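Local coordinates for esterase (uncultured bacterium FLS12, PDB 4RGY), which hydrolyses esters as a low-temperature-active alkaline enzyme of the alpha/beta-hydrolase clan, at residues G151-T156 / L208-G213; R197-D202 / R230-D235; D221-R226 / F236-S241. One frame throughout, in Å; residues are numbered along the deposited sequence.

Interaction 1: residues G151-T156 / L208-G213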
loop_
_atom_site.group_PDB
_atom_site.type_symbol
_atom_site.label_atom_id
_atom_site.label_comp_id
_atom_site.label_asym_id
_atom_site.label_seq_id
_atom_site.Cartn_x
_atom_site.Cartn_y
_atom_site.Cartn_z
ATOM N N GLY A 151 -7.486 22.472 -17.394
ATOM C CA GLY A 151 -6.449 23.091 -16.591
ATOM C C GLY A 151 -6.845 24.410 -15.959
ATOM O O GLY A 151 -7.673 25.153 -16.497
ATOM N N ALA A 152 -6.261 24.691 -14.798
ATOM C CA ALA A 152 -6.385 26.004 -14.168
ATOM C C ALA A 152 -5.309 26.895 -14.783
ATOM O O ALA A 152 -4.266 27.157 -14.183
ATOM C CB ALA A 152 -6.198 25.884 -12.655
ATOM N N LEU A 153 -5.555 27.327 -16.013
ATOM C CA LEU A 153 -4.489 27.899 -16.832
ATOM C C LEU A 153 -4.258 29.398 -16.656
ATOM O O LEU A 153 -3.296 29.932 -17.202
ATOM C CB LEU A 153 -4.692 27.561 -18.309
ATOM C CG LEU A 153 -4.779 26.061 -18.609
ATOM C CD1 LEU A 153 -4.765 25.775 -20.108
ATOM C CD2 LEU A 153 -3.647 25.325 -17.907
ATOM N N ASP A 154 -5.125 30.056 -15.890
ATOM C CA ASP A 154 -4.934 31.456 -15.531
ATOM C C ASP A 154 -4.873 31.573 -14.012
ATOM O O ASP A 154 -5.905 31.494 -13.336
ATOM C CB ASP A 154 -6.061 32.331 -16.097
ATOM C CG ASP A 154 -5.772 33.821 -15.957
ATOM O OD1 ASP A 154 -4.785 34.188 -15.278
ATOM O OD2 ASP A 154 -6.540 34.623 -16.525
ATOM N N ILE A 155 -3.669 31.757 -13.476
ATOM C CA ILE A 155 -3.497 31.838 -12.023
ATOM C C ILE A 155 -3.499 33.276 -11.479
ATOM O O ILE A 155 -3.239 33.499 -10.290
ATOM C CB ILE A 155 -2.251 31.046 -11.511
ATOM C CG1 ILE A 155 -0.975 31.330 -12.324
ATOM C CG2 ILE A 155 -2.525 29.551 -11.554
ATOM C CD1 ILE A 155 -0.444 32.755 -12.265
ATOM N N THR A 156 -3.779 34.249 -12.343
ATOM C CA THR A 156 -3.803 35.643 -11.903
ATOM C C THR A 156 -5.083 35.945 -11.138
ATOM O O THR A 156 -6.035 35.168 -11.181
ATOM C CB THR A 156 -3.659 36.639 -13.071
ATOM O OG1 THR A 156 -4.751 36.491 -13.986
ATOM C CG2 THR A 156 -2.340 36.444 -13.799
ATOM N N LEU A 208 2.086 20.253 -27.787
ATOM C CA LEU A 208 1.260 20.855 -26.732
ATOM C C LEU A 208 -0.203 20.526 -26.922
ATOM O O LEU A 208 -0.725 20.611 -28.032
ATOM C CB LEU A 208 1.461 22.377 -26.701
ATOM C CG LEU A 208 2.882 22.806 -26.338
ATOM C CD1 LEU A 208 3.134 24.258 -26.724
ATOM C CD2 LEU A 208 3.185 22.599 -24.853
ATOM N N TYR A 209 -0.868 20.150 -25.832
ATOM C CA TYR A 209 -2.254 19.713 -25.870
ATOM C C TYR A 209 -3.035 20.440 -24.794
ATOM O O TYR A 209 -2.564 20.594 -23.661
ATOM C CB TYR A 209 -2.341 18.184 -25.661
ATOM C CG TYR A 209 -3.745 17.616 -25.611
ATOM C CD1 TYR A 209 -4.512 17.708 -24.457
ATOM C CD2 TYR A 209 -4.299 16.964 -26.714
ATOM C CE1 TYR A 209 -5.797 17.197 -24.406
ATOM C CE2 TYR A 209 -5.585 16.437 -26.666
ATOM C CZ TYR A 209 -6.328 16.563 -25.511
ATOM O OH TYR A 209 -7.611 16.056 -25.450
ATOM N N GLN A 210 -4.246 20.842 -25.137
ATOM C CA GLN A 210 -5.158 21.451 -24.185
ATOM C C GLN A 210 -6.569 20.967 -24.438
ATOM O O GLN A 210 -7.046 21.031 -25.572
ATOM C CB GLN A 210 -5.132 22.974 -24.335
ATOM C CG GLN A 210 -6.160 23.694 -23.474
ATOM C CD GLN A 210 -6.324 25.172 -23.817
ATOM O OE1 GLN A 210 -5.800 25.666 -24.820
ATOM N NE2 GLN A 210 -7.059 25.881 -22.978
ATOM N N CYS A 211 -7.259 20.498 -23.398
ATOM C CA CYS A 211 -8.688 20.230 -23.533
ATOM C C CYS A 211 -9.468 20.730 -22.328
ATOM O O CYS A 211 -8.901 20.962 -21.261
ATOM C CB CYS A 211 -8.967 18.738 -23.784
ATOM S SG CYS A 211 -8.832 17.664 -22.305
ATOM N N CYS A 212 -10.776 20.875 -22.492
ATOM C CA CYS A 212 -11.646 21.226 -21.369
ATOM C C CYS A 212 -13.095 20.869 -21.667
ATOM O O CYS A 212 -13.549 20.992 -22.812
ATOM C CB CYS A 212 -11.534 22.722 -21.050
ATOM S SG CYS A 212 -12.277 23.193 -19.478
ATOM N N GLY A 213 -13.817 20.418 -20.641
ATOM C CA GLY A 213 -15.255 20.216 -20.758
ATOM C C GLY A 213 -15.967 21.560 -20.802
ATOM O O GLY A 213 -15.609 22.480 -20.065
HETATM O O HOH W 1 -6.782 22.498 -20.224
#
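In the central sheet of this alpha/beta hydrolase, the loop leaving strand 145-149 brings G151 and L153 against Q210 and C211 of the neighbouring parallel strand 207-213. The two backbones have already separated here: G151 N lies 4.4 Å from C211 O, and a water bridges the two. It accepts a hydrogen bond from G151 N at 2.9 Å and bonds to C211 O at 2.8 Å, carrying the link between the neighbours beyond the end of strand 145-149. The loop then folds back through an inverse gamma turn centred on A152, closed by a weak bond from L153 N to G151 O (3.1 Å). A beta carbon on G151 would run into L153 CD2. L153 sends its other methyl towards the strand, CD1 resting 3.7 Å from Q210 NE2. The Q210 chain starts anti to its N (chi1 174°) and stays extended, which carries its amide out from the strand to that methyl, the two side chains crossing at a slant. This buried amide is not left to apolar company: NE2 donates to the backbone O of N222, while N222 ND2 donates to G151 O, so one asparagine of helix 219-232 grips both sides of the contact. Farther along, D154 OD1 takes T156 N (3.1 Å) and T156 OG1 (2.6 Å) from the same face of its carboxylate, the first bond making an Asx turn; OD2 forms a salt bridge with R224. A152 is backbone-bonded to S126, probably the nucleophile on the GxSxG elbow. A loop spreading from the C-terminal end of a sheet strand beside the presumed catalytic serine is typical of the alpha/beta-hydrolase fold.

Interaction 2: residues R197-D202 / R230-D235; sequences RMAQSD and RGLGLD
L232, in the last turn of helix 219-232, makes the first touch, its CB lying 3.9 Å from A199 CB of helix 191-200. The A199 methyl also faces the carbonyl of L232, with CB 3.9 Å from L232 O, so it touches backbone as well as side chain. The L232 side chain also touches A195 and E196 of helix 191-200. At G233 the helix stops: its positive phi (89°) and the bonds back into the last turn, among them G233 N to R230 O (3.2 Å), form a Schellman motif. The reversal turns the chain so that L234 also points at helix 191-200. With CG anti to the backbone N (chi1 -172°), the fork of L234 straddles the base of M198: CD1 approaches M198 CG to 3.4 Å, and CD2 lies 4.1 Å from M198 CB. The first of these is tighter than ordinary van der Waals contact, and the two side chains cross nearly at a right angle. M198 then bends away from L234, and its side chain also touches P140, V205 and P206, while L234 also meets A195. No hydrogen bond or charge pair spans the segments; the contact is almost wholly aliphatic, between the end region of one helix and the last turn and following loop of the other, which implies cohesion by close apolar fit, buried at M198 and L234 and more open at A199 and L232.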
loop_
_atom_site.group_PDB
_atom_site.type_symbol
_atom_site.label_atom_id
_atom_site.label_comp_id
_atom_site.label_asym_id
_atom_site.label_seq_id
_atom_site.Cartn_x
_atom_site.Cartn_y
_atom_site.Cartn_z
ATOM N N ARG A 197 6.945 33.688 -24.546
ATOM C CA ARG A 197 8.337 33.281 -24.716
ATOM C C ARG A 197 8.447 32.194 -25.775
ATOM O O ARG A 197 9.296 32.262 -26.668
ATOM C CB ARG A 197 8.923 32.726 -23.417
ATOM C CG ARG A 197 8.793 33.616 -22.209
ATOM C CD ARG A 197 9.422 32.885 -21.029
ATOM N NE ARG A 197 9.324 33.641 -19.792
ATOM C CZ ARG A 197 9.925 33.301 -18.654
ATOM N NH1 ARG A 197 10.659 32.199 -18.589
ATOM N NH2 ARG A 197 9.770 34.059 -17.582
ATOM N N MET A 198 7.591 31.183 -25.668
ATOM C CA MET A 198 7.655 30.048 -26.575
ATOM C C MET A 198 7.396 30.435 -28.028
ATOM O O MET A 198 8.000 29.878 -28.941
ATOM C CB MET A 198 6.663 28.972 -26.145
ATOM C CG MET A 198 6.830 27.676 -26.904
ATOM S SD MET A 198 7.129 26.318 -25.777
ATOM C CE MET A 198 8.406 27.105 -24.789
ATOM N N ALA A 199 6.512 31.400 -28.236
ATOM C CA ALA A 199 6.137 31.810 -29.584
ATOM C C ALA A 199 7.318 32.422 -30.338
ATOM O O ALA A 199 7.329 32.449 -31.571
ATOM C CB ALA A 199 4.991 32.779 -29.521
ATOM N N GLN A 200 8.306 32.913 -29.592
ATOM C CA GLN A 200 9.468 33.571 -30.187
ATOM C C GLN A 200 10.713 32.694 -30.125
ATOM O O GLN A 200 11.776 33.075 -30.620
ATOM C CB GLN A 200 9.748 34.908 -29.497
ATOM C CG GLN A 200 8.601 35.887 -29.570
ATOM C CD GLN A 200 9.038 37.331 -29.379
ATOM O OE1 GLN A 200 10.221 37.664 -29.504
ATOM N NE2 GLN A 200 8.081 38.199 -29.078
ATOM N N SER A 201 10.579 31.520 -29.519
ATOM C CA SER A 201 11.714 30.624 -29.338
ATOM C C SER A 201 12.185 30.042 -30.663
ATOM O O SER A 201 11.377 29.685 -31.517
ATOM C CB SER A 201 11.344 29.491 -28.374
ATOM O OG SER A 201 12.368 28.507 -28.307
ATOM N N ASP A 202 13.499 29.944 -30.829
ATOM C CA ASP A 202 14.051 29.233 -31.974
ATOM C C ASP A 202 14.419 27.802 -31.578
ATOM O O ASP A 202 14.628 26.941 -32.435
ATOM C CB ASP A 202 15.254 29.985 -32.552
ATOM C CG ASP A 202 16.270 30.369 -31.493
ATOM O OD1 ASP A 202 15.945 30.278 -30.289
ATOM O OD2 ASP A 202 17.394 30.775 -31.865
ATOM N N ARG A 230 -3.282 30.718 -29.732
ATOM C CA ARG A 230 -3.592 30.660 -31.161
ATOM C C ARG A 230 -3.237 31.955 -31.863
ATOM O O ARG A 230 -2.756 31.934 -32.996
ATOM C CB ARG A 230 -5.066 30.377 -31.370
ATOM C CG ARG A 230 -5.388 28.934 -31.211
ATOM C CD ARG A 230 -6.852 28.746 -30.940
ATOM N NE ARG A 230 -7.348 27.462 -31.426
ATOM C CZ ARG A 230 -6.874 26.253 -31.120
ATOM N NH1 ARG A 230 -5.841 26.072 -30.288
ATOM N NH2 ARG A 230 -7.456 25.198 -31.678
ATOM N N GLY A 231 -3.481 33.076 -31.195
ATOM C CA GLY A 231 -3.133 34.380 -31.736
ATOM C C GLY A 231 -1.630 34.568 -31.817
ATOM O O GLY A 231 -1.132 35.378 -32.610
ATOM N N LEU A 232 -0.898 33.834 -30.978
ATOM C CA LEU A 232 0.563 33.894 -30.993
ATOM C C LEU A 232 1.192 33.020 -32.062
ATOM O O LEU A 232 2.364 33.204 -32.393
ATOM C CB LEU A 232 1.146 33.483 -29.633
ATOM C CG LEU A 232 0.873 34.369 -28.426
ATOM C CD1 LEU A 232 1.355 33.672 -27.160
ATOM C CD2 LEU A 232 1.575 35.700 -28.590
ATOM N N GLY A 233 0.434 32.057 -32.589
ATOM C CA GLY A 233 0.990 31.101 -33.531
ATOM C C GLY A 233 1.592 29.860 -32.897
ATOM O O GLY A 233 2.255 29.077 -33.578
ATOM N N LEU A 234 1.344 29.675 -31.603
ATOM C CA LEU A 234 1.879 28.533 -30.866
ATOM C C LEU A 234 0.991 27.309 -31.088
ATOM O O LEU A 234 -0.182 27.326 -30.709
ATOM C CB LEU A 234 1.967 28.905 -29.379
ATOM C CG LEU A 234 2.650 27.978 -28.382
ATOM C CD1 LEU A 234 4.045 27.673 -28.855
ATOM C CD2 LEU A 234 2.677 28.635 -27.016
ATOM N N ASP A 235 1.551 26.256 -31.691
ATOM C CA ASP A 235 0.806 25.065 -32.130
ATOM C C ASP A 235 0.313 24.168 -30.987
ATOM O O ASP A 235 1.099 23.437 -30.372
ATOM C CB ASP A 235 1.659 24.241 -33.115
ATOM C CG ASP A 235 0.863 23.131 -33.830
ATOM O OD1 ASP A 235 -0.366 23.008 -33.632
ATOM O OD2 ASP A 235 1.483 22.378 -34.615
#

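Interaction 3: residues D221-R226 / F236-S241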
loop_
_atom_site.group_PDB
_atom_site.type_symbol
_atom_site.label_atom_id
_atom_site.label_comp_id
_atom_site.label_asym_id
_atom_site.label_seq_id
_atom_site.Cartn_x
_atom_site.Cartn_y
_atom_site.Cartn_z
ATOM N N ASP A 221 -11.575 30.367 -18.611
ATOM C CA ASP A 221 -10.123 30.526 -18.517
ATOM C C ASP A 221 -9.435 29.743 -19.625
ATOM O O ASP A 221 -8.444 30.202 -20.203
ATOM C CB ASP A 221 -9.590 30.031 -17.168
ATOM C CG ASP A 221 -9.893 30.971 -16.019
ATOM O OD1 ASP A 221 -10.316 32.116 -16.264
ATOM O OD2 ASP A 221 -9.688 30.558 -14.855
ATOM N N ASN A 222 -9.930 28.539 -19.902
ATOM C CA ASN A 222 -9.364 27.746 -20.974
ATOM C C ASN A 222 -9.546 28.365 -22.353
ATOM O O ASN A 222 -8.620 28.357 -23.163
ATOM C CB ASN A 222 -9.899 26.313 -20.933
ATOM C CG ASN A 222 -9.083 25.430 -20.012
ATOM O OD1 ASN A 222 -8.099 24.830 -20.440
ATOM N ND2 ASN A 222 -9.457 25.382 -18.736
ATOM N N VAL A 223 -10.727 28.912 -22.612
ATOM C CA VAL A 223 -10.966 29.578 -23.885
ATOM C C VAL A 223 -10.037 30.789 -24.032
ATOM O O VAL A 223 -9.459 31.020 -25.101
ATOM C CB VAL A 223 -12.445 29.991 -24.037
ATOM C CG1 VAL A 223 -12.628 30.929 -25.232
ATOM C CG2 VAL A 223 -13.319 28.747 -24.177
ATOM N N ARG A 224 -9.852 31.531 -22.949
ATOM C CA ARG A 224 -8.952 32.683 -23.002
ATOM C C ARG A 224 -7.500 32.269 -23.266
ATOM O O ARG A 224 -6.799 32.911 -24.060
ATOM C CB ARG A 224 -9.095 33.547 -21.748
ATOM C CG ARG A 224 -10.395 34.360 -21.763
ATOM C CD ARG A 224 -10.481 35.382 -20.630
ATOM N NE ARG A 224 -10.350 34.748 -19.327
ATOM C CZ ARG A 224 -9.223 34.750 -18.629
ATOM N NH1 ARG A 224 -8.158 35.366 -19.122
ATOM N NH2 ARG A 224 -9.159 34.137 -17.456
ATOM N N PHE A 225 -7.057 31.173 -22.650
ATOM C CA PHE A 225 -5.697 30.701 -22.905
ATOM C C PHE A 225 -5.560 30.198 -24.347
ATOM O O PHE A 225 -4.571 30.499 -25.020
ATOM C CB PHE A 225 -5.275 29.615 -21.897
ATOM C CG PHE A 225 -3.876 29.106 -22.115
ATOM C CD1 PHE A 225 -2.776 29.817 -21.651
ATOM C CD2 PHE A 225 -3.656 27.917 -22.794
ATOM C CE1 PHE A 225 -1.486 29.351 -21.865
ATOM C CE2 PHE A 225 -2.365 27.445 -23.002
ATOM C CZ PHE A 225 -1.285 28.162 -22.532
ATOM N N ARG A 226 -6.538 29.424 -24.807
ATOM C CA ARG A 226 -6.552 28.935 -26.182
ATOM C C ARG A 226 -6.440 30.083 -27.177
ATOM O O ARG A 226 -5.599 30.044 -28.085
ATOM C CB ARG A 226 -7.840 28.166 -26.452
ATOM C CG ARG A 226 -7.914 27.591 -27.866
ATOM C CD ARG A 226 -9.347 27.297 -28.280
ATOM N NE ARG A 226 -10.109 28.529 -28.455
ATOM C CZ ARG A 226 -11.414 28.564 -28.692
ATOM N NH1 ARG A 226 -12.100 27.429 -28.754
ATOM N NH2 ARG A 226 -12.035 29.726 -28.845
ATOM N N PHE A 236 -0.990 24.226 -30.727
ATOM C CA PHE A 236 -1.657 23.374 -29.746
ATOM C C PHE A 236 -2.700 22.504 -30.424
ATOM O O PHE A 236 -3.401 22.943 -31.351
ATOM C CB PHE A 236 -2.415 24.219 -28.716
ATOM C CG PHE A 236 -1.631 24.564 -27.478
ATOM C CD1 PHE A 236 -0.707 25.600 -27.494
ATOM C CD2 PHE A 236 -1.874 23.900 -26.277
ATOM C CE1 PHE A 236 -0.008 25.942 -26.356
ATOM C CE2 PHE A 236 -1.171 24.235 -25.125
ATOM C CZ PHE A 236 -0.240 25.267 -25.168
ATOM N N MET A 237 -2.819 21.268 -29.963
ATOM C CA MET A 237 -4.022 20.507 -30.220
ATOM C C MET A 237 -5.002 20.938 -29.146
ATOM O O MET A 237 -4.725 20.769 -27.953
ATOM C CB MET A 237 -3.754 19.001 -30.137
ATOM C CG MET A 237 -5.010 18.153 -30.089
ATOM S SD MET A 237 -5.997 18.260 -31.591
ATOM C CE MET A 237 -4.796 17.753 -32.815
ATOM N N TYR A 238 -6.115 21.538 -29.556
ATOM C CA TYR A 238 -7.160 21.958 -28.626
ATOM C C TYR A 238 -8.416 21.133 -28.852
ATOM O O TYR A 238 -8.868 20.988 -29.990
ATOM C CB TYR A 238 -7.509 23.454 -28.782
ATOM C CG TYR A 238 -8.666 23.858 -27.888
ATOM C CD1 TYR A 238 -8.447 24.204 -26.559
ATOM C CD2 TYR A 238 -9.982 23.850 -28.357
ATOM C CE1 TYR A 238 -9.497 24.550 -25.726
ATOM C CE2 TYR A 238 -11.048 24.190 -27.520
ATOM C CZ TYR A 238 -10.791 24.537 -26.207
ATOM O OH TYR A 238 -11.817 24.887 -25.349
ATOM N N GLU A 239 -8.999 20.611 -27.775
ATOM C CA GLU A 239 -10.233 19.842 -27.872
ATOM C C GLU A 239 -11.198 20.270 -26.791
ATOM O O GLU A 239 -10.789 20.565 -25.669
ATOM C CB GLU A 239 -9.944 18.342 -27.726
ATOM C CG GLU A 239 -8.974 17.781 -28.746
ATOM C CD GLU A 239 -8.954 16.259 -28.783
ATOM O OE1 GLU A 239 -9.039 15.606 -27.719
ATOM O OE2 GLU A 239 -8.848 15.715 -29.897
ATOM N N GLU A 240 -12.482 20.290 -27.116
ATOM C CA GLU A 240 -13.504 20.564 -26.124
ATOM C C GLU A 240 -14.723 19.730 -26.478
ATOM O O GLU A 240 -14.898 19.340 -27.636
ATOM C CB GLU A 240 -13.857 22.053 -26.089
ATOM C CG GLU A 240 -14.560 22.547 -27.344
ATOM C CD GLU A 240 -14.965 24.009 -27.252
ATOM O OE1 GLU A 240 -14.280 24.792 -26.566
ATOM O OE2 GLU A 240 -15.986 24.375 -27.873
ATOM N N SER A 241 -15.553 19.454 -25.479
ATOM C CA SER A 241 -16.747 18.629 -25.642
ATOM C C SER A 241 -17.516 18.727 -24.330
ATOM O O SER A 241 -16.988 19.255 -23.358
ATOM C CB SER A 241 -16.368 17.177 -25.963
ATOM O OG SER A 241 -15.569 16.605 -24.940
HETATM O O HOH W 2 -15.265 27.037 -28.834
#
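R226 and Y238 form the dense part of this contact, the arginine's aliphatic chain lying over one face of the tyrosine ring. R226 CD sits almost exactly above the ring centre, 3.4 Å from the centroid and only 6° off the normal, a CH-pi contact. CG of R226 is anti to the backbone N, which swings the chain across the ring, and the later bend at chi3 takes the guanidinium past the ring's rim. Its CZ is 5.0 Å from the Y238 centroid, an off-centre cation-pi pair in which the guanidinium turns an edge, not a face, to the ring. Deeper in, F225 points its edge at the face of F236 in an offset edge-to-face pair, planes at 85°, with F225 CE2 3.7 Å from F236 CZ. The outer side is looser. R226 NH1 and E240 OE1 stand 4.1 Å apart, beyond a salt bridge, and a water joins the two groups instead, accepting from R226 NH1 (3.2 Å) and donating to E240 OE2 (2.9 Å). Y238 OH donates to the anti lone pair of E240 OE1 at 2.7 Å, and Y219 OH bonds to the same oxygen. Replacing Y238 with an alanine would probably leave the R226 chain without the ring beneath it, a gap beside its CD, and E240 OE1 without one of its two hydroxyl partners. F192 adds a second edge-to-face partner to F225. Residues 221-226 run at 152° to strand 236-241, nearly antiparallel; helix 219-232 thus covers one side of this edge strand as the crossover of a beta-alpha-beta unit from strand 207-213, while helix 247-260 meets M237, E239 and S241.

Strand 207-213, helix 219-232 and edge strand 236-241 form the beta-alpha-beta unit that ties the three contacts together. Interactions 1 and 3 lie about 7 Å apart between centres, on neighbouring strands of one sheet, and are joined by the Y209-E239 hydrogen bond and the D154-R224 salt bridge. Interaction 2 lies about 15 to 16 Å from both, at the C-terminal end of the helix shared with interaction 3. L208 packs on L234 and D235, linking it to interaction 1. Along the chain, interaction 1 closes before interaction 3 opens, whereas interaction 2 interleaves with both. The helix is thereby held at its end, against the sheet and beside the loop 151-156.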